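Local coordinates for protein galactose-1-phosphate uridylyltransferase (Pyrobaculum aerophilum str. IM2, PDB 6K9Z) that probably transfers uridylyl groups between UDP-glucose and hexose 1-phosphates such as galactose 1-phosphate, and binds UDP, zinc and iron, at residues E2-P7 against Y68-A73; Y52-E57 against G75-V80; E108-A113 against R212-E217; G117-F122 against I143-V148. The protein carries 1 engineered substitution. All coordinates share one frame; numbering follows the deposited sequence.

Contact 1 of 4, residues E2-P7 against Y68-A73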
# COMPACT_ATOMS: atom_id res chain seq x y z
N GLU A 2 -14.89 10.26 -11.45
CA GLU A 2 -13.96 11.41 -11.29
C GLU A 2 -12.73 10.99 -10.48
O GLU A 2 -12.68 9.86 -9.99
CB GLU A 2 -14.67 12.54 -10.54
CG GLU A 2 -14.98 12.19 -9.10
CD GLU A 2 -16.40 11.73 -8.87
OE1 GLU A 2 -17.29 12.18 -9.61
OE2 GLU A 2 -16.62 10.93 -7.95
N ILE A 3 -11.75 11.89 -10.40
CA ILE A 3 -10.55 11.62 -9.56
C ILE A 3 -10.68 12.47 -8.29
O ILE A 3 -10.64 13.71 -8.41
CB ILE A 3 -9.24 11.92 -10.31
CG1 ILE A 3 -9.07 11.03 -11.54
CG2 ILE A 3 -8.05 11.81 -9.37
CD1 ILE A 3 -7.80 11.27 -12.32
N ARG A 4 -10.90 11.83 -7.14
CA ARG A 4 -10.99 12.56 -5.86
C ARG A 4 -9.61 12.64 -5.23
O ARG A 4 -8.74 11.80 -5.50
CB ARG A 4 -12.04 11.90 -4.96
CG ARG A 4 -13.41 11.74 -5.60
CD ARG A 4 -14.41 11.24 -4.59
NE ARG A 4 -15.70 11.10 -5.18
CZ ARG A 4 -16.82 10.84 -4.53
NH1 ARG A 4 -16.81 10.75 -3.20
NH2 ARG A 4 -17.95 10.71 -5.18
N LYS A 5 -9.40 13.65 -4.38
CA LYS A 5 -8.09 13.83 -3.71
C LYS A 5 -8.29 13.79 -2.20
O LYS A 5 -9.20 14.42 -1.67
CB LYS A 5 -7.42 15.11 -4.19
CG LYS A 5 -6.06 15.35 -3.65
CD LYS A 5 -5.48 16.55 -4.32
CE LYS A 5 -4.26 17.08 -3.64
NZ LYS A 5 -3.65 18.13 -4.48
N ASP A 6 -7.45 12.98 -1.55
CA ASP A 6 -7.40 12.90 -0.07
C ASP A 6 -6.79 14.20 0.43
O ASP A 6 -5.67 14.54 0.08
CB ASP A 6 -6.63 11.65 0.36
CG ASP A 6 -6.57 11.45 1.86
OD1 ASP A 6 -6.38 12.45 2.56
OD2 ASP A 6 -6.74 10.28 2.28
N PRO A 7 -7.50 15.00 1.23
CA PRO A 7 -6.97 16.31 1.62
C PRO A 7 -5.92 16.22 2.74
O PRO A 7 -5.29 17.21 3.02
CB PRO A 7 -8.23 17.04 2.03
CG PRO A 7 -9.09 15.94 2.65
CD PRO A 7 -8.85 14.74 1.74
N TYR A 68 -13.41 19.72 -0.74
CA TYR A 68 -12.64 18.65 -1.42
C TYR A 68 -12.30 19.03 -2.85
O TYR A 68 -13.14 19.72 -3.53
CB TYR A 68 -13.40 17.32 -1.43
CG TYR A 68 -13.75 16.84 -0.05
CD1 TYR A 68 -12.78 16.52 0.88
CD2 TYR A 68 -15.07 16.82 0.35
CE1 TYR A 68 -13.11 16.14 2.18
CE2 TYR A 68 -15.42 16.44 1.63
CZ TYR A 68 -14.45 16.08 2.54
OH TYR A 68 -14.84 15.72 3.80
N GLU A 69 -11.13 18.57 -3.31
CA GLU A 69 -10.70 18.78 -4.71
C GLU A 69 -11.10 17.58 -5.54
O GLU A 69 -10.78 16.44 -5.14
CB GLU A 69 -9.19 18.99 -4.80
CG GLU A 69 -8.76 20.29 -4.13
CD GLU A 69 -7.26 20.48 -4.22
OE1 GLU A 69 -6.77 20.86 -5.33
OE2 GLU A 69 -6.57 20.14 -3.24
N VAL A 70 -11.75 17.82 -6.67
CA VAL A 70 -12.11 16.72 -7.61
C VAL A 70 -11.65 17.16 -9.00
O VAL A 70 -11.77 18.35 -9.32
CB VAL A 70 -13.61 16.38 -7.56
CG1 VAL A 70 -13.95 15.22 -8.48
CG2 VAL A 70 -14.04 16.08 -6.14
N ILE A 71 -11.09 16.24 -9.78
CA ILE A 71 -10.62 16.60 -11.15
C ILE A 71 -11.18 15.59 -12.15
O ILE A 71 -11.45 14.44 -11.76
CB ILE A 71 -9.08 16.69 -11.21
CG1 ILE A 71 -8.42 15.34 -10.95
CG2 ILE A 71 -8.56 17.77 -10.28
CD1 ILE A 71 -6.97 15.29 -11.39
N PRO A 72 -11.34 16.02 -13.40
CA PRO A 72 -11.89 15.12 -14.42
C PRO A 72 -10.96 13.91 -14.61
O PRO A 72 -9.76 14.06 -14.60
CB PRO A 72 -11.94 15.98 -15.69
CG PRO A 72 -12.12 17.37 -15.16
CD PRO A 72 -11.27 17.39 -13.91
N ALA A 73 -11.58 12.74 -14.74
CA ALA A 73 -10.90 11.44 -14.97
C ALA A 73 -10.50 11.35 -16.44
O ALA A 73 -10.89 10.42 -17.17
CB ALA A 73 -11.78 10.32 -14.55
O HOH W 1 -9.60 17.07 -1.38

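Contact 2 of 4, residues Y52-E57 against G75-V80. With UDP (uridine-5'-diphosphate), chain G.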
# COMPACT_ATOMS: atom_id res chain seq x y z
N TYR A 52 -13.14 -1.63 -18.68
CA TYR A 52 -13.63 -0.80 -17.55
C TYR A 52 -12.54 0.23 -17.25
O TYR A 52 -11.71 -0.02 -16.37
CB TYR A 52 -13.92 -1.69 -16.35
CG TYR A 52 -14.77 -2.89 -16.68
CD1 TYR A 52 -16.13 -2.77 -16.88
CD2 TYR A 52 -14.20 -4.14 -16.84
CE1 TYR A 52 -16.92 -3.86 -17.20
CE2 TYR A 52 -14.97 -5.25 -17.17
CZ TYR A 52 -16.33 -5.10 -17.35
OH TYR A 52 -17.10 -6.18 -17.67
N PRO A 53 -12.57 1.35 -17.97
CA PRO A 53 -11.50 2.34 -17.83
C PRO A 53 -11.67 3.27 -16.64
O PRO A 53 -12.76 3.77 -16.39
CB PRO A 53 -11.59 3.13 -19.14
CG PRO A 53 -13.03 3.03 -19.55
CD PRO A 53 -13.51 1.69 -19.04
N VAL A 54 -10.60 3.37 -15.84
CA VAL A 54 -10.52 4.27 -14.65
C VAL A 54 -10.48 5.72 -15.14
O VAL A 54 -10.92 6.61 -14.40
CB VAL A 54 -9.34 3.91 -13.72
CG1 VAL A 54 -9.60 2.62 -12.98
CG2 VAL A 54 -8.03 3.85 -14.48
N VAL A 55 -9.88 5.92 -16.31
CA VAL A 55 -9.79 7.26 -16.97
C VAL A 55 -10.23 7.11 -18.43
O VAL A 55 -10.00 6.03 -19.00
CB VAL A 55 -8.38 7.85 -16.85
CG1 VAL A 55 -8.12 8.45 -15.48
CG2 VAL A 55 -7.31 6.83 -17.20
N THR A 56 -10.84 8.15 -19.00
CA THR A 56 -11.29 8.11 -20.42
C THR A 56 -11.04 9.47 -21.09
O THR A 56 -10.83 10.46 -20.39
CB THR A 56 -12.78 7.74 -20.57
OG1 THR A 56 -13.51 8.13 -19.41
CG2 THR A 56 -12.99 6.27 -20.84
N GLU A 57 -11.06 9.46 -22.42
CA GLU A 57 -10.86 10.68 -23.24
C GLU A 57 -11.98 11.68 -22.96
O GLU A 57 -11.73 12.89 -23.05
CB GLU A 57 -10.80 10.32 -24.73
CG GLU A 57 -10.56 11.52 -25.63
CD GLU A 57 -9.11 11.94 -25.73
OE1 GLU A 57 -8.27 11.34 -25.04
OE2 GLU A 57 -8.83 12.88 -26.51
N GLY A 75 -7.98 10.81 -19.49
CA GLY A 75 -6.84 9.93 -19.78
C GLY A 75 -7.23 8.69 -20.54
O GLY A 75 -8.23 8.73 -21.29
N SER A 76 -6.38 7.68 -20.49
CA SER A 76 -6.57 6.39 -21.19
C SER A 76 -6.16 5.31 -20.22
O SER A 76 -5.15 5.48 -19.49
CB SER A 76 -5.77 6.25 -22.45
OG SER A 76 -5.95 7.35 -23.28
N SER A 77 -6.91 4.22 -20.24
CA SER A 77 -6.57 2.98 -19.51
C SER A 77 -6.47 1.88 -20.57
O SER A 77 -7.44 1.69 -21.32
CB SER A 77 -7.56 2.68 -18.48
OG SER A 77 -7.27 1.41 -17.93
N LEU A 78 -5.26 1.32 -20.71
CA LEU A 78 -4.89 0.40 -21.79
C LEU A 78 -4.43 -0.94 -21.19
O LEU A 78 -3.82 -0.97 -20.12
CB LEU A 78 -3.80 1.03 -22.65
CG LEU A 78 -4.10 2.39 -23.28
CD1 LEU A 78 -2.83 2.90 -23.99
CD2 LEU A 78 -5.25 2.32 -24.23
N VAL A 79 -4.69 -1.99 -21.93
CA VAL A 79 -4.21 -3.36 -21.66
C VAL A 79 -3.16 -3.65 -22.71
O VAL A 79 -3.40 -3.47 -23.92
CB VAL A 79 -5.34 -4.39 -21.67
CG1 VAL A 79 -4.77 -5.78 -21.48
CG2 VAL A 79 -6.37 -4.08 -20.62
N VAL A 80 -2.01 -4.11 -22.24
CA VAL A 80 -0.91 -4.58 -23.12
C VAL A 80 -1.04 -6.12 -23.14
O VAL A 80 -0.65 -6.74 -22.12
CB VAL A 80 0.45 -4.14 -22.57
CG1 VAL A 80 1.61 -4.67 -23.43
CG2 VAL A 80 0.52 -2.62 -22.39
N1 UDP G . -10.04 -6.34 -18.70
C2 UDP G . -10.47 -5.87 -19.94
N3 UDP G . -11.40 -6.52 -20.64
C4 UDP G . -11.96 -7.60 -20.13
C5 UDP G . -11.60 -8.08 -18.90
C6 UDP G . -10.63 -7.41 -18.20
O2 UDP G . -10.01 -4.90 -20.48
O4 UDP G . -12.81 -8.19 -20.76
C1' UDP G . -9.07 -5.66 -17.86
C2' UDP G . -9.93 -5.30 -16.65
O2' UDP G . -10.97 -4.37 -16.81
C3' UDP G . -8.92 -4.84 -15.65
C4' UDP G . -7.81 -5.76 -15.90
O4' UDP G . -8.10 -6.41 -17.14
O3' UDP G . -8.53 -3.51 -15.77
C5' UDP G . -7.94 -6.54 -14.60
O5' UDP G . -7.68 -5.71 -13.44
PA UDP G . -8.55 -4.56 -12.65
O1A UDP G . -10.04 -4.83 -12.61
O2A UDP G . -8.04 -4.64 -11.24
O3A UDP G . -8.15 -3.14 -13.36
PB UDP G . -8.75 -1.71 -13.38
O1B UDP G . -9.99 -1.98 -13.97
O2B UDP G . -7.85 -0.84 -14.16
O3B UDP G . -8.93 -1.29 -12.04
O HOH W 2 -9.01 0.70 -16.04
O HOH W 3 -9.46 4.70 -21.48

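Contact 3 of 4, residues E108-A113 against R212-E217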
# COMPACT_ATOMS: atom_id res chain seq x y z
N GLU A 108 6.23 3.12 -27.94
CA GLU A 108 5.56 3.82 -29.06
C GLU A 108 4.29 4.47 -28.51
O GLU A 108 4.01 5.62 -28.88
CB GLU A 108 5.25 2.89 -30.24
CG GLU A 108 6.51 2.44 -30.94
CD GLU A 108 6.35 1.38 -32.03
OE1 GLU A 108 5.27 0.68 -32.07
OE2 GLU A 108 7.31 1.24 -32.83
N ALA A 109 3.56 3.75 -27.66
CA ALA A 109 2.33 4.26 -27.01
C ALA A 109 2.71 5.50 -26.20
O ALA A 109 1.93 6.49 -26.25
CB ALA A 109 1.69 3.21 -26.14
N GLN A 110 3.84 5.48 -25.47
CA GLN A 110 4.22 6.65 -24.66
C GLN A 110 4.54 7.83 -25.58
O GLN A 110 4.24 8.97 -25.20
CB GLN A 110 5.38 6.32 -23.73
CG GLN A 110 5.79 7.51 -22.87
CD GLN A 110 6.76 7.11 -21.80
OE1 GLN A 110 6.68 5.99 -21.29
NE2 GLN A 110 7.67 8.02 -21.45
N ARG A 111 5.17 7.58 -26.73
CA ARG A 111 5.53 8.71 -27.63
C ARG A 111 4.24 9.40 -28.07
O ARG A 111 4.24 10.63 -28.21
CB ARG A 111 6.41 8.24 -28.79
CG ARG A 111 7.88 8.17 -28.42
CD ARG A 111 8.87 8.00 -29.55
NE ARG A 111 10.05 7.40 -28.95
CZ ARG A 111 10.29 6.10 -28.91
NH1 ARG A 111 9.44 5.26 -29.48
NH2 ARG A 111 11.37 5.64 -28.31
N LYS A 112 3.19 8.61 -28.30
CA LYS A 112 1.86 9.14 -28.70
C LYS A 112 1.35 9.99 -27.54
O LYS A 112 0.88 11.15 -27.79
CB LYS A 112 0.96 7.99 -29.17
CG LYS A 112 -0.47 8.36 -29.49
CD LYS A 112 -1.07 7.65 -30.72
CE LYS A 112 -2.47 8.16 -31.06
NZ LYS A 112 -3.33 8.21 -29.84
N ALA A 113 1.46 9.49 -26.31
CA ALA A 113 0.96 10.22 -25.11
C ALA A 113 1.75 11.51 -24.90
O ALA A 113 1.19 12.50 -24.41
CB ALA A 113 1.01 9.34 -23.88
N ARG A 212 18.75 7.95 -17.71
CA ARG A 212 17.56 8.12 -18.56
C ARG A 212 16.39 8.38 -17.62
O ARG A 212 16.36 7.71 -16.57
CB ARG A 212 17.29 6.83 -19.31
CG ARG A 212 18.48 6.32 -20.13
CD ARG A 212 18.78 7.18 -21.28
NE ARG A 212 19.69 6.51 -22.22
CZ ARG A 212 20.35 7.15 -23.17
NH1 ARG A 212 20.25 8.47 -23.25
NH2 ARG A 212 21.14 6.51 -24.01
N SER A 213 15.48 9.27 -17.99
CA SER A 213 14.29 9.54 -17.15
C SER A 213 12.97 9.17 -17.82
O SER A 213 11.95 9.08 -17.06
CB SER A 213 14.28 10.99 -16.69
OG SER A 213 14.44 11.86 -17.78
N LEU A 214 12.92 9.00 -19.14
CA LEU A 214 11.71 8.55 -19.86
C LEU A 214 12.04 7.28 -20.61
O LEU A 214 13.12 7.16 -21.18
CB LEU A 214 11.17 9.60 -20.84
CG LEU A 214 10.67 10.91 -20.26
CD1 LEU A 214 10.41 11.89 -21.42
CD2 LEU A 214 9.44 10.74 -19.39
N LEU A 215 11.07 6.35 -20.64
CA LEU A 215 11.19 5.10 -21.41
C LEU A 215 11.53 5.43 -22.87
O LEU A 215 12.18 4.62 -23.56
CB LEU A 215 9.85 4.35 -21.29
CG LEU A 215 9.81 2.96 -21.93
CD1 LEU A 215 10.66 1.97 -21.16
CD2 LEU A 215 8.37 2.48 -22.01
N THR A 216 11.01 6.54 -23.36
CA THR A 216 11.16 6.94 -24.78
C THR A 216 12.57 7.44 -25.08
O THR A 216 12.87 7.56 -26.29
CB THR A 216 10.09 7.98 -25.14
OG1 THR A 216 10.14 8.99 -24.14
CG2 THR A 216 8.71 7.35 -25.13
N GLU A 217 13.41 7.65 -24.09
CA GLU A 217 14.83 8.01 -24.32
C GLU A 217 15.65 6.77 -24.61
O GLU A 217 16.81 6.94 -25.05
CB GLU A 217 15.46 8.67 -23.11
CG GLU A 217 14.99 10.08 -22.85
CD GLU A 217 15.61 10.55 -21.55
OE1 GLU A 217 15.18 10.06 -20.51
OE2 GLU A 217 16.60 11.33 -21.59

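Contact 4 of 4, residues G117-F122 against I143-V148. With UDP (uridine-5'-diphosphate), chain G.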
# COMPACT_ATOMS: atom_id res chain seq x y z
N GLY A 117 -1.54 16.95 -24.79
CA GLY A 117 -1.40 17.97 -23.74
C GLY A 117 -2.09 17.55 -22.45
O GLY A 117 -1.73 18.05 -21.38
N ASN A 118 -3.08 16.67 -22.51
CA ASN A 118 -3.86 16.29 -21.29
C ASN A 118 -3.14 15.21 -20.47
O ASN A 118 -3.69 14.85 -19.36
CB ASN A 118 -5.27 15.82 -21.65
CG ASN A 118 -6.12 16.98 -22.13
OD1 ASN A 118 -6.62 16.99 -23.25
ND2 ASN A 118 -6.27 17.97 -21.27
N ALA A 119 -2.01 14.67 -20.93
CA ALA A 119 -1.41 13.50 -20.24
C ALA A 119 -0.25 13.99 -19.37
O ALA A 119 0.83 14.32 -19.92
CB ALA A 119 -0.99 12.48 -21.26
N ALA A 120 -0.40 13.99 -18.06
CA ALA A 120 0.68 14.32 -17.10
C ALA A 120 1.63 13.15 -16.87
O ALA A 120 2.83 13.35 -16.53
CB ALA A 120 0.09 14.79 -15.80
N TYR A 121 1.15 11.91 -17.02
CA TYR A 121 1.92 10.73 -16.57
C TYR A 121 1.54 9.50 -17.39
O TYR A 121 0.36 9.27 -17.69
CB TYR A 121 1.75 10.49 -15.06
CG TYR A 121 2.94 9.73 -14.54
CD1 TYR A 121 4.09 10.39 -14.17
CD2 TYR A 121 2.91 8.34 -14.47
CE1 TYR A 121 5.20 9.69 -13.74
CE2 TYR A 121 4.02 7.63 -14.05
CZ TYR A 121 5.17 8.30 -13.73
OH TYR A 121 6.29 7.66 -13.30
N PHE A 122 2.55 8.70 -17.70
CA PHE A 122 2.39 7.39 -18.36
C PHE A 122 2.81 6.35 -17.32
O PHE A 122 4.02 6.22 -17.05
CB PHE A 122 3.20 7.36 -19.65
CG PHE A 122 3.02 6.10 -20.48
CD1 PHE A 122 3.74 4.96 -20.17
CD2 PHE A 122 2.22 6.13 -21.62
CE1 PHE A 122 3.64 3.83 -20.99
CE2 PHE A 122 2.15 5.01 -22.44
CZ PHE A 122 2.90 3.87 -22.14
N ILE A 143 -1.42 -0.01 -18.83
CA ILE A 143 -0.98 1.40 -18.87
C ILE A 143 -2.14 2.30 -18.41
O ILE A 143 -3.25 2.16 -18.95
CB ILE A 143 -0.56 1.78 -20.30
CG1 ILE A 143 0.64 0.97 -20.82
CG2 ILE A 143 -0.24 3.28 -20.32
CD1 ILE A 143 0.72 0.89 -22.32
N TYR A 144 -1.87 3.23 -17.50
CA TYR A 144 -2.77 4.36 -17.22
C TYR A 144 -2.06 5.59 -17.73
O TYR A 144 -0.91 5.86 -17.30
CB TYR A 144 -3.08 4.53 -15.75
CG TYR A 144 -3.84 3.45 -15.02
CD1 TYR A 144 -4.61 2.48 -15.66
CD2 TYR A 144 -3.78 3.41 -13.62
CE1 TYR A 144 -5.31 1.53 -14.95
CE2 TYR A 144 -4.49 2.46 -12.90
CZ TYR A 144 -5.26 1.52 -13.56
OH TYR A 144 -5.94 0.56 -12.90
N ILE A 145 -2.69 6.31 -18.63
CA ILE A 145 -2.25 7.67 -19.05
C ILE A 145 -3.13 8.62 -18.24
O ILE A 145 -4.35 8.59 -18.41
CB ILE A 145 -2.41 7.84 -20.58
CG1 ILE A 145 -1.56 6.81 -21.32
CG2 ILE A 145 -2.02 9.23 -20.97
CD1 ILE A 145 -1.70 6.76 -22.80
N LEU A 146 -2.51 9.36 -17.34
CA LEU A 146 -3.22 10.09 -16.28
C LEU A 146 -3.05 11.59 -16.40
O LEU A 146 -1.99 12.08 -16.82
CB LEU A 146 -2.67 9.63 -14.94
CG LEU A 146 -2.81 8.14 -14.62
CD1 LEU A 146 -1.82 7.78 -13.53
CD2 LEU A 146 -4.24 7.84 -14.24
N PRO A 147 -4.01 12.35 -15.84
CA PRO A 147 -3.91 13.79 -15.76
C PRO A 147 -3.15 14.30 -14.53
O PRO A 147 -3.08 15.52 -14.39
CB PRO A 147 -5.39 14.21 -15.67
CG PRO A 147 -6.01 13.09 -14.87
CD PRO A 147 -5.28 11.84 -15.29
N VAL A 148 -2.68 13.39 -13.66
CA VAL A 148 -2.00 13.67 -12.37
C VAL A 148 -0.77 12.78 -12.34
O VAL A 148 -0.73 11.72 -13.01
CB VAL A 148 -2.91 13.38 -11.16
CG1 VAL A 148 -4.02 14.39 -11.00
CG2 VAL A 148 -3.45 11.99 -11.21
N1 UDP G . -10.04 -6.34 -18.70
C2 UDP G . -10.47 -5.87 -19.94
N3 UDP G . -11.40 -6.52 -20.64
C4 UDP G . -11.96 -7.60 -20.13
C5 UDP G . -11.60 -8.08 -18.90
C6 UDP G . -10.63 -7.41 -18.20
O2 UDP G . -10.01 -4.90 -20.48
O4 UDP G . -12.81 -8.19 -20.76
C1' UDP G . -9.07 -5.66 -17.86
C2' UDP G . -9.93 -5.30 -16.65
O2' UDP G . -10.97 -4.37 -16.81
C3' UDP G . -8.92 -4.84 -15.65
C4' UDP G . -7.81 -5.76 -15.90
O4' UDP G . -8.10 -6.41 -17.14
O3' UDP G . -8.53 -3.51 -15.77
C5' UDP G . -7.94 -6.54 -14.60
O5' UDP G . -7.68 -5.71 -13.44
PA UDP G . -8.55 -4.56 -12.65
O1A UDP G . -10.04 -4.83 -12.61
O2A UDP G . -8.04 -4.64 -11.24
O3A UDP G . -8.15 -3.14 -13.36
PB UDP G . -8.75 -1.71 -13.38
O1B UDP G . -9.99 -1.98 -13.97
O2B UDP G . -7.85 -0.84 -14.16
O3B UDP G . -8.93 -1.29 -12.04

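Contact 1 of 4, residues E2-P7 against Y68-A73
Ile-3 and Ile-71 exchange the two short backbone bonds of this antiparallel pair: Ile-3 N donates to Ile-71 O and Ile-71 N to Ile-3 O, each over 2.9 Å. Beside them Glu-2 OE2 accepts from both NE and NH2 of Arg-4 in a side-on salt bridge, both from one face of the carboxylate, while OE1 is bonded to Thr-63. A weak third backbone bond runs from Lys-5 N to Glu-69 O (3.2 Å), and a water that accepts from Glu-69 N and donates to Lys-5 O bridges the same pair. Lys-5 and Glu-69 also run side by side, pointing the same way, and end in a long salt bridge, NZ to OE2 3.8 Å. Glu-2 holds CG between its backbone N and carbonyl carbon (chi1 67°), close against Val-70 CG1 at 3.3 Å. In the apolar packing, Ile-71 CG1 lies on Ile-3 CB (3.6 Å). Farther out, Pro-7 CG meets the edge of the Tyr-68 ring at CE1 (4.1 Å), and that ring stacks on Phe-196 of the second subunit. With strand 12-15 along its other edge, strand 2-5 is the middle member of a small three-stranded antiparallel sheet at the dimer interface.

Contact 2 of 4, residues Y52-E57 against G75-V80
Thr-56 and Gly-75 join the irregular loop 52-57 to the start of strand 76-81 through one direct backbone bond, Gly-75 N to Thr-56 O at 3.0 Å, with the donor standing 64° out of the carbonyl plane. One residue back in the loop and two on in the strand, a water replaces direct pairing: it donates to Val-55 O and accepts from Ser-77 N, at 2.9 Å from each. Val-55 turns its side chain onto the strand, and CG2, lying between its own backbone N and carbonyl carbon, rests 3.4 Å from Ser-76 O. The lack of a side chain at Gly-75 matters for this fit, since a CB there would come within 3.2 Å of CG2 of Val-55. Ser-77 CB packs against Pro-53 CA and Val-54 N, and OG, anti to the backbone N (chi1 173°), is directed to a second water. That water is gripped four ways: it accepts from Ser-77 OG and Val-54 N, and donates to Tyr-52 O and to UDP O2B, the last over 2.7 Å. Tyr-52 brings its ring edge to the ribose, CD2 lying 3.2 Å from UDP O2', and Val-79 CG2 lies 3.7 Å from UDP O2. Together with Asn-50, Arg-51 and Tyr-144, which bond the nucleotide directly, loop and strand form one wall of the UDP pocket, with an ordered water linking protein to the outer phosphate.

Contact 3 of 4, residues E108-A113 against R212-E217
Arg-111 and Thr-216 mark the closest approach of the two backbones, their CA atoms 6.6 Å apart, where one turn of helix 96-114 meets the short 3-10 turn 215-217. The helix packs on strand 121-128 of the large antiparallel sheet, and the turn belongs to the loop between strand 202-208 and helix 220-240, so the contact joins the N- and C-terminal family regions. Thr-216 CG2 is the central apolar contact, touching Gln-110 CG at 3.7 Å and Arg-111 CG at 3.5 Å. The Arg-111 and Thr-216 side chains run antiparallel, alongside each other; CG2 lies over one face of the guanidinium, toward its rim, and Arg-111 NH2 donates to Thr-216 O over 3.2 Å. Gln-110, with CG anti to the backbone N (chi1 -180°), extends to the turn and sets OE1 against Leu-215 CB (3.6 Å) and NE2 near Leu-214 CD2. Its amide is held at both ends, OE1 by Gln-253 NE2 and NE2 by Glu-114 OE2, a carboxylate oxygen that Thr-216 OG1 shares. An alanine in place of Gln-110 would probably leave Gln-253 NE2 without this acceptor and Glu-114 OE2 without one of its donors. Gln-253 OE1 in turn takes Leu-215 N, fastening the start of the turn. Within the loop, Glu-217 OE1 accepts from Ser-213 N at 2.7 Å and, with its anti lone pair, from Leu-214 N at 2.8 Å.

Contact 4 of 4, residues G117-F122 against I143-V148
Ile-143 sets its CG2 over one face of the Phe-122 ring, a CH-pi contact 3.8 Å from the centroid and 17° off the ring normal. Phe-122 CG is anti to the backbone N (chi1 -175°), on the side of Ile-143, and helix 96-114 also packs on the ring through Val-106, Gln-110 and Ala-113. An alanine in place of this phenylalanine would probably leave Ile-143 CG2 without its aromatic face and open a gap between sheet and helix. The Tyr-144 side chain leads away from residues 117-122, and its OH donates to UDP O2B, 2.7 Å away, the oxygen lying at the ring edge; Phe-125 meets the same ring edge-to-face. Ile-145 is paired with Phe-122 without backbone bonds between them, and its CG2 is packed tightly on Ala-119 CB at 3.4 Å. These residues belong to the beta hairpin of strands 121-128 and 140-146 within the large antiparallel sheet. At Leu-146 the ladder is disturbed by a classic beta bulge: Leu-146 N donates to Tyr-121 O over 2.9 Å, but Leu-146 O accepts from both Ala-120 N (2.8 Å) and Tyr-121 N (3.2 Å). Pro-147 follows, its carbonyl carbon C 3.5 Å from Ala-120 CB. Finally Val-148 O lies 3.4 Å from Tyr-121 CB, a buried oxygen with no polar partner, whereas Tyr-121 OH is bonded to Gln-253 O.

How the contacts relate
Contacts 2 and 4 form the heart of the set, their centres 10 Å apart: strands 76-81 and 140-146 are neighbours in one sheet, Ser-76 O lies 2.7 Å from Ile-145 N in a probable hydrogen bond, and both contacts touch UDP. Strand 140-146 opens with Phe-140, engineered at the predicted uridylylated position. Contact 3 backs the sheet, Gln-110 OE1 lying 3.3 Å from Phe-122 CD1 of contact 4, and its Leu-214 side chain is about 14 Å from the iron ion. Contact 1 is peripheral, with the side chain of Ala-73 about 12 Å from UDP, yet Ala-73 O reaches Thr-56 N of contact 2 at 2.9 Å and Ile-3 CD1 packs on Pro-147 CG of contact 4.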